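Local coordinates for ceramide very long chain fatty acid hydroxylase SCS7 (Saccharomyces cerevisiae, PDB 4ZR1), which hydroxylates very long chain fatty acids of sphingolipids, probably at C-2 of the ceramide acyl chain, with electrons from cytochrome b5 and a likely catalytic pair of zinc ions, at residues K49-L54 with V75-R80; V137-W142 with G221-V226; V226-C231 with G264-F269. All blocks are in the same frame, centred on the assembly; numbering follows the deposited sequence.

Contact 1 of 3, residues K49-L54 with V75-R80; sequences KKHKFL and VDQIHR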
loop_
_atom_site.group_PDB
_atom_site.type_symbol
_atom_site.label_atom_id
_atom_site.label_comp_id
_atom_site.label_asym_id
_atom_site.label_seq_id
_atom_site.Cartn_x
_atom_site.Cartn_y
_atom_site.Cartn_z
ATOM N N LYS A 49 7.749 20.049 15.596
ATOM C CA LYS A 49 8.483 20.343 16.816
ATOM C C LYS A 49 8.502 19.142 17.754
ATOM O O LYS A 49 9.511 18.873 18.401
ATOM C CB LYS A 49 7.880 21.557 17.524
ATOM C CG LYS A 49 8.593 21.941 18.809
ATOM C CD LYS A 49 10.044 22.313 18.541
ATOM C CE LYS A 49 10.727 22.853 19.792
ATOM N NZ LYS A 49 12.190 23.079 19.588
ATOM N N LYS A 50 7.392 18.413 17.817
ATOM C CA LYS A 50 7.278 17.306 18.759
ATOM C C LYS A 50 8.107 16.090 18.345
ATOM O O LYS A 50 8.858 15.557 19.151
ATOM C CB LYS A 50 5.812 16.905 18.939
ATOM C CG LYS A 50 5.596 15.858 20.027
ATOM C CD LYS A 50 4.126 15.633 20.337
ATOM C CE LYS A 50 3.943 14.529 21.375
ATOM N NZ LYS A 50 2.505 14.279 21.703
ATOM N N HIS A 51 7.988 15.658 17.094
ATOM C CA HIS A 51 8.616 14.407 16.668
ATOM C C HIS A 51 9.898 14.619 15.862
ATOM O O HIS A 51 10.652 13.669 15.627
ATOM C CB HIS A 51 7.620 13.572 15.858
ATOM C CG HIS A 51 6.352 13.269 16.596
ATOM N ND1 HIS A 51 6.286 12.341 17.617
ATOM C CD2 HIS A 51 5.101 13.768 16.462
ATOM C CE1 HIS A 51 5.050 12.284 18.080
ATOM N NE2 HIS A 51 4.310 13.139 17.396
ATOM N N LYS A 52 10.144 15.863 15.452
ATOM C CA LYS A 52 11.376 16.231 14.751
ATOM C C LYS A 52 11.587 15.378 13.500
ATOM O O LYS A 52 12.689 14.900 13.235
ATOM C CB LYS A 52 12.585 16.113 15.694
ATOM C CG LYS A 52 12.644 17.188 16.780
ATOM C CD LYS A 52 14.020 17.259 17.441
ATOM C CE LYS A 52 14.755 18.546 17.079
ATOM N NZ LYS A 52 16.214 18.513 17.404
ATOM N N PHE A 53 10.522 15.196 12.731
ATOM C CA PHE A 53 10.557 14.304 11.577
ATOM C C PHE A 53 10.397 15.049 10.246
ATOM O O PHE A 53 11.361 15.559 9.693
ATOM C CB PHE A 53 9.472 13.242 11.727
ATOM C CG PHE A 53 9.491 12.187 10.657
ATOM C CD1 PHE A 53 10.666 11.530 10.330
ATOM C CD2 PHE A 53 8.321 11.820 10.010
ATOM C CE1 PHE A 53 10.679 10.550 9.348
ATOM C CE2 PHE A 53 8.325 10.835 9.027
ATOM C CZ PHE A 53 9.504 10.201 8.697
ATOM N N LEU A 54 9.177 15.094 9.726
ATOM C CA LEU A 54 8.906 15.836 8.507
ATOM C C LEU A 54 7.946 16.991 8.782
ATOM O O LEU A 54 7.021 16.882 9.593
ATOM C CB LEU A 54 8.319 14.918 7.429
ATOM C CG LEU A 54 9.184 13.777 6.888
ATOM C CD1 LEU A 54 8.346 12.908 5.975
ATOM C CD2 LEU A 54 10.419 14.278 6.147
ATOM N N VAL A 75 11.939 4.583 9.759
ATOM C CA VAL A 75 10.932 3.517 9.746
ATOM C C VAL A 75 9.987 3.658 10.931
ATOM O O VAL A 75 8.807 3.364 10.821
ATOM C CB VAL A 75 11.554 2.081 9.758
ATOM C CG1 VAL A 75 12.485 1.888 8.582
ATOM C CG2 VAL A 75 12.287 1.801 11.050
ATOM N N ASP A 76 10.500 4.131 12.058
ATOM C CA ASP A 76 9.665 4.286 13.233
ATOM C C ASP A 76 8.670 5.415 13.026
ATOM O O ASP A 76 7.553 5.380 13.530
ATOM C CB ASP A 76 10.516 4.562 14.470
ATOM C CG ASP A 76 9.698 4.565 15.744
ATOM O OD1 ASP A 76 9.270 5.658 16.176
ATOM O OD2 ASP A 76 9.465 3.468 16.300
ATOM N N GLN A 77 9.082 6.418 12.268
ATOM C CA GLN A 77 8.317 7.648 12.193
ATOM C C GLN A 77 7.325 7.660 11.032
ATOM O O GLN A 77 6.226 8.199 11.161
ATOM C CB GLN A 77 9.276 8.830 12.095
ATOM C CG GLN A 77 8.838 10.033 12.887
ATOM C CD GLN A 77 8.774 9.780 14.360
ATOM O OE1 GLN A 77 9.541 8.984 14.905
ATOM N NE2 GLN A 77 7.838 10.443 15.021
ATOM N N ILE A 78 7.719 7.064 9.909
ATOM C CA ILE A 78 6.891 7.037 8.701
ATOM C C ILE A 78 5.626 6.189 8.874
ATOM O O ILE A 78 4.629 6.416 8.186
ATOM C CB ILE A 78 7.685 6.498 7.484
ATOM C CG1 ILE A 78 7.044 6.941 6.171
ATOM C CG2 ILE A 78 7.793 4.972 7.528
ATOM C CD1 ILE A 78 7.116 8.424 5.923
ATOM N N HIS A 79 5.668 5.221 9.795
ATOM C CA HIS A 79 4.527 4.341 10.043
ATOM C C HIS A 79 3.657 4.842 11.200
ATOM O O HIS A 79 2.676 4.203 11.573
ATOM C CB HIS A 79 4.994 2.909 10.329
ATOM C CG HIS A 79 5.734 2.274 9.193
ATOM N ND1 HIS A 79 7.106 2.145 9.178
ATOM C CD2 HIS A 79 5.296 1.737 8.028
ATOM C CE1 HIS A 79 7.481 1.556 8.057
ATOM N NE2 HIS A 79 6.404 1.303 7.338
ATOM N N ARG A 80 4.009 5.985 11.773
ATOM C CA ARG A 80 3.125 6.606 12.747
ATOM C C ARG A 80 2.331 7.678 12.015
ATOM O O ARG A 80 2.885 8.696 11.609
ATOM C CB ARG A 80 3.921 7.155 13.924
ATOM C CG ARG A 80 4.687 6.052 14.652
ATOM C CD ARG A 80 5.498 6.570 15.816
ATOM N NE ARG A 80 4.651 7.202 16.817
ATOM C CZ ARG A 80 5.093 7.654 17.983
ATOM N NH1 ARG A 80 4.255 8.224 18.841
ATOM N NH2 ARG A 80 6.378 7.529 18.288
#
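Aliphatic groups sandwich the Phe53 ring: Leu54 CG lies 3.7 Å above one face, toward the rim, and the methylenes of Gln77 run counter to the Phe53 side chain over the other. There Gln77 CB stands 3.4 Å from the Phe53 ring centroid, 7° off the normal, a CH-pi contact. The His51 ring has Lys50 CG over its centre; His51 CE1 lies over one face of the Arg80 guanidinium, 4.2 Å from Arg80 NH1. The His79 ring is gripped at its edge, where ND1 donates a bond of 2.7 Å to a lone pair of Val75 O.

Each segment takes in the last turn of a short helix, 44-51 or 71-78, probably on the cytoplasmic side, and the residues that follow it. Lys52 leaves the first with positive phi, and His51 and Phe53 on its two sides both point at the second segment. Phe53 CG is anti to the backbone N (chi1 -175°), which carries the ring, with two apolar faces to offer, over the CH2 groups of Gln77 and brings Phe53 CZ within 4.1 Å of Ile78 CD1. An alanine at Phe53 would lose the ring that Leu54, Gln77 and Ile78 share, and would probably loosen the two helix ends against each other. Arg80 is held by Thr26 O and a salt bridge to Glu290. Ile78 packs on Phe171 and Tyr179 of helix 164-179, and His79 meets the zinc ligands His155 and His178.

Contact 2 of 3, residues V137-W142 with G221-V226; sequences VGVFVW and GLFGYV. With TRD (tridecane), chain K.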
loop_
_atom_site.group_PDB
_atom_site.type_symbol
_atom_site.label_atom_id
_atom_site.label_comp_id
_atom_site.label_asym_id
_atom_site.label_seq_id
_atom_site.Cartn_x
_atom_site.Cartn_y
_atom_site.Cartn_z
ATOM N N VAL A 137 -6.305 -18.932 -11.933
ATOM C CA VAL A 137 -5.040 -19.172 -11.237
ATOM C C VAL A 137 -4.217 -17.887 -11.251
ATOM O O VAL A 137 -3.425 -17.645 -10.340
ATOM C CB VAL A 137 -4.212 -20.352 -11.842
ATOM C CG1 VAL A 137 -5.109 -21.503 -12.183
ATOM C CG2 VAL A 137 -3.453 -19.934 -13.068
ATOM N N GLY A 138 -4.423 -17.055 -12.273
ATOM C CA GLY A 138 -3.831 -15.730 -12.309
ATOM C C GLY A 138 -4.269 -14.925 -11.095
ATOM O O GLY A 138 -3.440 -14.301 -10.419
ATOM N N VAL A 139 -5.573 -14.951 -10.811
ATOM C CA VAL A 139 -6.119 -14.302 -9.621
ATOM C C VAL A 139 -5.555 -14.899 -8.322
ATOM O O VAL A 139 -5.337 -14.194 -7.344
ATOM C CB VAL A 139 -7.645 -14.394 -9.604
ATOM C CG1 VAL A 139 -8.211 -13.767 -8.331
ATOM C CG2 VAL A 139 -8.234 -13.729 -10.863
ATOM N N PHE A 140 -5.305 -16.201 -8.320
ATOM C CA PHE A 140 -4.793 -16.872 -7.136
ATOM C C PHE A 140 -3.333 -16.492 -6.886
ATOM O O PHE A 140 -2.921 -16.228 -5.751
ATOM C CB PHE A 140 -4.943 -18.393 -7.284
ATOM C CG PHE A 140 -4.319 -19.183 -6.159
ATOM C CD1 PHE A 140 -4.959 -19.298 -4.934
ATOM C CD2 PHE A 140 -3.097 -19.813 -6.331
ATOM C CE1 PHE A 140 -4.394 -20.025 -3.902
ATOM C CE2 PHE A 140 -2.520 -20.544 -5.300
ATOM C CZ PHE A 140 -3.174 -20.658 -4.086
ATOM N N VAL A 141 -2.556 -16.468 -7.962
ATOM C CA VAL A 141 -1.172 -16.042 -7.887
ATOM C C VAL A 141 -1.097 -14.564 -7.493
ATOM O O VAL A 141 -0.196 -14.173 -6.748
ATOM C CB VAL A 141 -0.434 -16.284 -9.231
ATOM C CG1 VAL A 141 0.956 -15.640 -9.235
ATOM C CG2 VAL A 141 -0.332 -17.778 -9.518
ATOM N N TRP A 142 -2.043 -13.746 -7.965
ATOM C CA TRP A 142 -2.047 -12.346 -7.552
ATOM C C TRP A 142 -2.065 -12.219 -6.025
ATOM O O TRP A 142 -1.302 -11.426 -5.461
ATOM C CB TRP A 142 -3.229 -11.536 -8.119
ATOM C CG TRP A 142 -3.358 -10.298 -7.269
ATOM C CD1 TRP A 142 -4.312 -10.041 -6.329
ATOM C CD2 TRP A 142 -2.419 -9.213 -7.193
ATOM N NE1 TRP A 142 -4.048 -8.847 -5.697
ATOM C CE2 TRP A 142 -2.891 -8.320 -6.209
ATOM C CE3 TRP A 142 -1.239 -8.897 -7.876
ATOM C CZ2 TRP A 142 -2.222 -7.138 -5.889
ATOM C CZ3 TRP A 142 -0.573 -7.720 -7.552
ATOM C CH2 TRP A 142 -1.067 -6.859 -6.570
ATOM N N GLY A 221 -4.044 -12.329 -13.302
ATOM C CA GLY A 221 -3.174 -11.651 -12.366
ATOM C C GLY A 221 -3.412 -10.147 -12.368
ATOM O O GLY A 221 -3.423 -9.504 -11.308
ATOM N N LEU A 222 -3.622 -9.584 -13.557
ATOM C CA LEU A 222 -3.856 -8.154 -13.676
ATOM C C LEU A 222 -5.211 -7.777 -13.069
ATOM O O LEU A 222 -5.312 -6.768 -12.353
ATOM C CB LEU A 222 -3.775 -7.713 -15.138
ATOM C CG LEU A 222 -3.914 -6.209 -15.365
ATOM C CD1 LEU A 222 -2.844 -5.473 -14.609
ATOM C CD2 LEU A 222 -3.827 -5.902 -16.837
ATOM N N PHE A 223 -6.236 -8.593 -13.336
ATOM C CA PHE A 223 -7.581 -8.371 -12.786
ATOM C C PHE A 223 -7.556 -8.431 -11.261
ATOM O O PHE A 223 -8.236 -7.665 -10.579
ATOM C CB PHE A 223 -8.568 -9.405 -13.334
ATOM C CG PHE A 223 -9.950 -9.311 -12.740
ATOM C CD1 PHE A 223 -10.842 -8.338 -13.166
ATOM C CD2 PHE A 223 -10.360 -10.200 -11.764
ATOM C CE1 PHE A 223 -12.108 -8.252 -12.622
ATOM C CE2 PHE A 223 -11.624 -10.124 -11.226
ATOM C CZ PHE A 223 -12.502 -9.149 -11.657
ATOM N N GLY A 224 -6.759 -9.353 -10.740
ATOM C CA GLY A 224 -6.581 -9.493 -9.314
ATOM C C GLY A 224 -5.947 -8.258 -8.722
ATOM O O GLY A 224 -6.339 -7.834 -7.638
ATOM N N TYR A 225 -4.981 -7.674 -9.433
ATOM C CA TYR A 225 -4.365 -6.431 -8.972
ATOM C C TYR A 225 -5.404 -5.315 -8.851
ATOM O O TYR A 225 -5.439 -4.593 -7.848
ATOM C CB TYR A 225 -3.239 -5.963 -9.901
ATOM C CG TYR A 225 -3.050 -4.477 -9.762
ATOM C CD1 TYR A 225 -2.460 -3.942 -8.618
ATOM C CD2 TYR A 225 -3.518 -3.594 -10.740
ATOM C CE1 TYR A 225 -2.321 -2.567 -8.462
ATOM C CE2 TYR A 225 -3.386 -2.219 -10.586
ATOM C CZ TYR A 225 -2.788 -1.715 -9.443
ATOM O OH TYR A 225 -2.659 -0.362 -9.275
ATOM N N VAL A 226 -6.232 -5.167 -9.885
ATOM C CA VAL A 226 -7.277 -4.143 -9.896
ATOM C C VAL A 226 -8.281 -4.336 -8.765
ATOM O O VAL A 226 -8.714 -3.365 -8.139
ATOM C CB VAL A 226 -8.030 -4.128 -11.228
ATOM C CG1 VAL A 226 -9.147 -3.093 -11.182
ATOM C CG2 VAL A 226 -7.043 -3.838 -12.370
HETATM C C1 TRD K . 2.565 -5.163 -8.563
HETATM C C2 TRD K . 2.854 -6.134 -9.701
HETATM C C3 TRD K . 1.541 -6.651 -10.272
HETATM C C4 TRD K . 1.733 -7.905 -11.107
HETATM C C5 TRD K . 0.426 -8.286 -11.784
HETATM C C6 TRD K . 0.671 -9.396 -12.786
HETATM C C7 TRD K . 0.244 -10.737 -12.218
HETATM C C8 TRD K . 0.954 -11.897 -12.907
HETATM C C9 TRD K . 0.089 -13.151 -12.854
HETATM C C10 TRD K . 0.803 -14.392 -13.361
HETATM C C11 TRD K . -0.140 -15.584 -13.374
HETATM C C12 TRD K . 0.552 -16.812 -13.948
HETATM C C13 TRD K . -0.387 -18.006 -14.093
#
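Val137 turns its CB away from the other helix, but its CG2 meets the end of the tridecane at C13, 3.8 Å off. Gly138 is where the backbones come together: its carbonyl O receives a CA-H...O contact from Gly221 CA at 3.3 Å, and a CB on Gly138 would run into Gly221 N. Glycine suits both places, since a CB on Gly221 would strike the tridecane. The result is a glycine-mediated helix crossing, in which the axes of these short segments approach to 7.3 Å and cross at -51°. Val139 then sets CG2 against the edge of the Phe223 ring, 4.2 Å from CD2. Last comes Trp142, whose broad indole lies flat across the bare backbone at Gly224, with Tyr225 CA 3.7 Å from the centroid of its six-membered ring. The Tyr225 ring turns its edge toward this indole face in an offset edge-to-face pair, planes at 80°. At the indole edge, Trp142 CZ3 touches tridecane C3 at 3.6 Å, and NE1 makes a weak hydrogen bond to Glu146. The crossing thus joins transmembrane helices 128-154 and 211-236; helix 106-125 packs against Leu222, and Phe194 of helix 191-208 stacks on Tyr225.

Contact 3 of 3, residues V226-C231 with G264-F269; sequences VCYDEC and GVTSWF. With BOG (octyl beta-D-glucopyranoside), chain G; BOG (octyl beta-D-glucopyranoside), chain F.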
loop_
_atom_site.group_PDB
_atom_site.type_symbol
_atom_site.label_atom_id
_atom_site.label_comp_id
_atom_site.label_asym_id
_atom_site.label_seq_id
_atom_site.Cartn_x
_atom_site.Cartn_y
_atom_site.Cartn_z
ATOM N N VAL A 226 -6.232 -5.167 -9.885
ATOM C CA VAL A 226 -7.277 -4.143 -9.896
ATOM C C VAL A 226 -8.281 -4.336 -8.765
ATOM O O VAL A 226 -8.714 -3.365 -8.139
ATOM C CB VAL A 226 -8.030 -4.128 -11.228
ATOM C CG1 VAL A 226 -9.147 -3.093 -11.182
ATOM C CG2 VAL A 226 -7.043 -3.838 -12.370
ATOM N N CYS A 227 -8.637 -5.587 -8.489
ATOM C CA CYS A 227 -9.526 -5.868 -7.372
ATOM C C CYS A 227 -8.872 -5.469 -6.056
ATOM O O CYS A 227 -9.519 -4.873 -5.199
ATOM C CB CYS A 227 -9.918 -7.344 -7.356
ATOM S SG CYS A 227 -10.956 -7.835 -8.755
ATOM N N TYR A 228 -7.590 -5.791 -5.906
ATOM C CA TYR A 228 -6.819 -5.416 -4.720
ATOM C C TYR A 228 -6.820 -3.908 -4.394
ATOM O O TYR A 228 -7.137 -3.512 -3.267
ATOM C CB TYR A 228 -5.366 -5.889 -4.870
ATOM C CG TYR A 228 -4.379 -5.066 -4.057
ATOM C CD1 TYR A 228 -4.214 -5.287 -2.692
ATOM C CD2 TYR A 228 -3.614 -4.068 -4.656
ATOM C CE1 TYR A 228 -3.321 -4.535 -1.945
ATOM C CE2 TYR A 228 -2.719 -3.320 -3.927
ATOM C CZ TYR A 228 -2.580 -3.550 -2.566
ATOM O OH TYR A 228 -1.686 -2.796 -1.829
ATOM N N ASP A 229 -6.449 -3.076 -5.369
ATOM C CA ASP A 229 -6.248 -1.646 -5.132
ATOM C C ASP A 229 -7.580 -0.963 -4.892
ATOM O O ASP A 229 -7.670 -0.049 -4.078
ATOM C CB ASP A 229 -5.535 -0.982 -6.315
ATOM C CG ASP A 229 -4.325 -0.126 -5.892
ATOM O OD1 ASP A 229 -4.093 0.099 -4.677
ATOM O OD2 ASP A 229 -3.594 0.326 -6.807
ATOM N N GLU A 230 -8.609 -1.398 -5.621
ATOM C CA GLU A 230 -9.963 -0.906 -5.403
ATOM C C GLU A 230 -10.444 -1.330 -4.029
ATOM O O GLU A 230 -10.930 -0.513 -3.255
ATOM C CB GLU A 230 -10.910 -1.415 -6.478
ATOM C CG GLU A 230 -10.568 -0.880 -7.851
ATOM C CD GLU A 230 -10.484 0.635 -7.874
ATOM O OE1 GLU A 230 -11.528 1.300 -7.775
ATOM O OE2 GLU A 230 -9.367 1.164 -7.971
ATOM N N CYS A 231 -10.283 -2.613 -3.720
ATOM C CA CYS A 231 -10.580 -3.086 -2.382
ATOM C C CYS A 231 -9.822 -2.233 -1.364
ATOM O O CYS A 231 -10.426 -1.644 -0.460
ATOM C CB CYS A 231 -10.215 -4.560 -2.222
ATOM S SG CYS A 231 -10.655 -5.236 -0.598
ATOM N N GLY A 264 -2.157 -9.328 4.244
ATOM C CA GLY A 264 -3.192 -9.588 3.261
ATOM C C GLY A 264 -4.265 -8.515 3.322
ATOM O O GLY A 264 -4.695 -8.158 4.417
ATOM N N VAL A 265 -4.698 -7.986 2.176
ATOM C CA VAL A 265 -5.697 -6.924 2.220
ATOM C C VAL A 265 -6.941 -7.295 1.404
ATOM O O VAL A 265 -8.035 -6.789 1.681
ATOM C CB VAL A 265 -5.095 -5.510 1.771
ATOM C CG1 VAL A 265 -3.578 -5.559 1.663
ATOM C CG2 VAL A 265 -5.703 -4.993 0.489
ATOM N N THR A 266 -6.815 -8.198 0.437
ATOM C CA THR A 266 -8.043 -8.777 -0.134
ATOM C C THR A 266 -8.524 -9.941 0.714
ATOM O O THR A 266 -9.668 -10.378 0.576
ATOM C CB THR A 266 -7.872 -9.276 -1.571
ATOM O OG1 THR A 266 -6.816 -10.239 -1.618
ATOM C CG2 THR A 266 -7.567 -8.117 -2.497
ATOM N N SER A 267 -7.633 -10.450 1.570
ATOM C CA SER A 267 -7.963 -11.476 2.572
ATOM C C SER A 267 -6.761 -11.728 3.466
ATOM O O SER A 267 -5.645 -11.347 3.119
ATOM C CB SER A 267 -8.376 -12.800 1.925
ATOM O OG SER A 267 -7.227 -13.540 1.538
ATOM N N TRP A 268 -6.984 -12.396 4.598
ATOM C CA TRP A 268 -5.892 -12.758 5.497
ATOM C C TRP A 268 -5.490 -14.214 5.311
ATOM O O TRP A 268 -4.786 -14.783 6.141
ATOM C CB TRP A 268 -6.281 -12.515 6.947
ATOM C CG TRP A 268 -7.539 -13.182 7.329
ATOM C CD1 TRP A 268 -7.723 -14.516 7.556
ATOM C CD2 TRP A 268 -8.806 -12.554 7.555
ATOM N NE1 TRP A 268 -9.032 -14.755 7.903
ATOM C CE2 TRP A 268 -9.719 -13.566 7.911
ATOM C CE3 TRP A 268 -9.259 -11.231 7.489
ATOM C CZ2 TRP A 268 -11.058 -13.303 8.195
ATOM C CZ3 TRP A 268 -10.586 -10.969 7.779
ATOM C CH2 TRP A 268 -11.470 -11.999 8.125
ATOM N N PHE A 269 -5.954 -14.802 4.214
ATOM C CA PHE A 269 -5.617 -16.172 3.836
ATOM C C PHE A 269 -4.126 -16.466 4.000
ATOM O O PHE A 269 -3.731 -17.296 4.812
ATOM C CB PHE A 269 -6.055 -16.418 2.390
ATOM C CG PHE A 269 -5.815 -17.813 1.907
ATOM C CD1 PHE A 269 -6.716 -18.817 2.196
ATOM C CD2 PHE A 269 -4.697 -18.117 1.154
ATOM C CE1 PHE A 269 -6.502 -20.101 1.754
ATOM C CE2 PHE A 269 -4.481 -19.403 0.708
ATOM C CZ PHE A 269 -5.390 -20.395 1.004
HETATM C C1 BOG G . -19.615 1.528 -1.763
HETATM O O1 BOG G . -18.345 0.958 -1.976
HETATM C C2 BOG G . -19.533 2.467 -0.582
HETATM O O2 BOG G . -19.199 1.719 0.561
HETATM C C3 BOG G . -20.861 3.146 -0.345
HETATM O O3 BOG G . -20.688 4.174 0.603
HETATM C C4 BOG G . -21.394 3.716 -1.641
HETATM O O4 BOG G . -22.732 4.114 -1.453
HETATM C C5 BOG G . -21.343 2.646 -2.706
HETATM O O5 BOG G . -20.006 2.255 -2.903
HETATM C C6 BOG G . -21.931 3.165 -4.000
HETATM O O6 BOG G . -21.681 4.548 -4.121
HETATM C "C1'" BOG G . -18.260 -0.433 -1.765
HETATM C "C2'" BOG G . -17.124 -0.976 -2.604
HETATM C "C3'" BOG G . -16.881 -2.437 -2.294
HETATM C "C4'" BOG G . -16.299 -3.122 -3.511
HETATM C "C5'" BOG G . -14.879 -2.657 -3.745
HETATM C "C6'" BOG G . -14.003 -3.870 -3.974
HETATM C "C7'" BOG G . -14.024 -4.270 -5.435
HETATM C "C8'" BOG G . -13.037 -5.396 -5.638
HETATM C C1 BOG F . -13.680 -13.373 1.481
HETATM O O1 BOG F . -13.012 -12.970 0.314
HETATM C C2 BOG F . -14.698 -12.312 1.885
HETATM O O2 BOG F . -14.076 -11.109 2.308
HETATM C C3 BOG F . -15.553 -12.812 3.028
HETATM O O3 BOG F . -16.675 -11.972 3.173
HETATM C C4 BOG F . -16.009 -14.242 2.822
HETATM O O4 BOG F . -16.498 -14.738 4.048
HETATM C C5 BOG F . -14.873 -15.129 2.351
HETATM O O5 BOG F . -14.312 -14.595 1.180
HETATM C C6 BOG F . -15.411 -16.507 2.015
HETATM O O6 BOG F . -15.255 -17.391 3.107
HETATM C "C1'" BOG F . -12.009 -13.850 -0.146
HETATM C "C2'" BOG F . -11.458 -13.271 -1.433
HETATM C "C3'" BOG F . -10.121 -13.871 -1.801
HETATM C "C4'" BOG F . -9.880 -13.661 -3.284
HETATM C "C5'" BOG F . -9.933 -12.179 -3.604
HETATM C "C6'" BOG F . -10.213 -11.980 -5.079
HETATM C "C7'" BOG F . -9.638 -10.660 -5.542
HETATM C "C8'" BOG F . -8.134 -10.685 -5.397
#
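Two octyl glucoside tails adjoin this contact, one of them touching both segments. That one (chain F) has its C8' 3.9 Å from Thr266 CG2 and its C7' 3.8 Å from Cys227 CB. The second (chain G) lies along the helix, with C8' 3.6 Å from Cys227 O.

No hydrogen bond joins this probably cytoplasmic loop to the transmembrane helix; Tyr228 and Thr266 bring the backbones closest. Tyr228 CG is anti to the backbone N (chi1 154°), so that the ring leans toward the loop and its CE1 meets Val265 CG2 at 3.4 Å, while Val265 CG1 lies at the ring edge. The branched valine thus offers two methyls to one side of the tyrosine. Thr266 divides its labour: CG2 packs 3.6 Å from Tyr228 CA, and OG1, on the other branch, hydrogen-bonds Glu146 OE2. The other oxygen of Glu146 takes the backbone N of Val265, so one carboxylate holds two successive residues of the loop. Cys231 SG, anti to its own N, reaches Val265 O at 3.8 Å, a van der Waals neighbour. Farther on, an ST turn, in which Ser267 OG accepts from Phe269 N at 3.2 Å, leads into helix 269-273.

Val265 and Thr266 sit between helix 211-236 and helix 128-154, where Val265 touches the zinc ligand His150, while helix 242-256 meets Cys231 through Met244 and Leu247 and Val265 through the zinc ligand His251.

Contacts 2 and 3 follow one another along helix 211-236, share Val226 and have centres about 10 Å apart; Trp142 NE1 packs 3.3 Å from Tyr228 CB. Together they run from the tridecane pocket toward the metal site: the Trp142 side chain lies about 8 Å from that of His150, and the Val265 side chain about 4 Å from that of His150 and 7 Å from a zinc ion. Contact 1 lies across the chain's centre, about 35 Å from contact 2 and 28 Å from contact 3, centre to centre. Its Ile78 side chain lies about 6 Å from that of the zinc ligand His178, so contacts 1 and 3 approach the histidine cluster from opposite sides of the chain's centre.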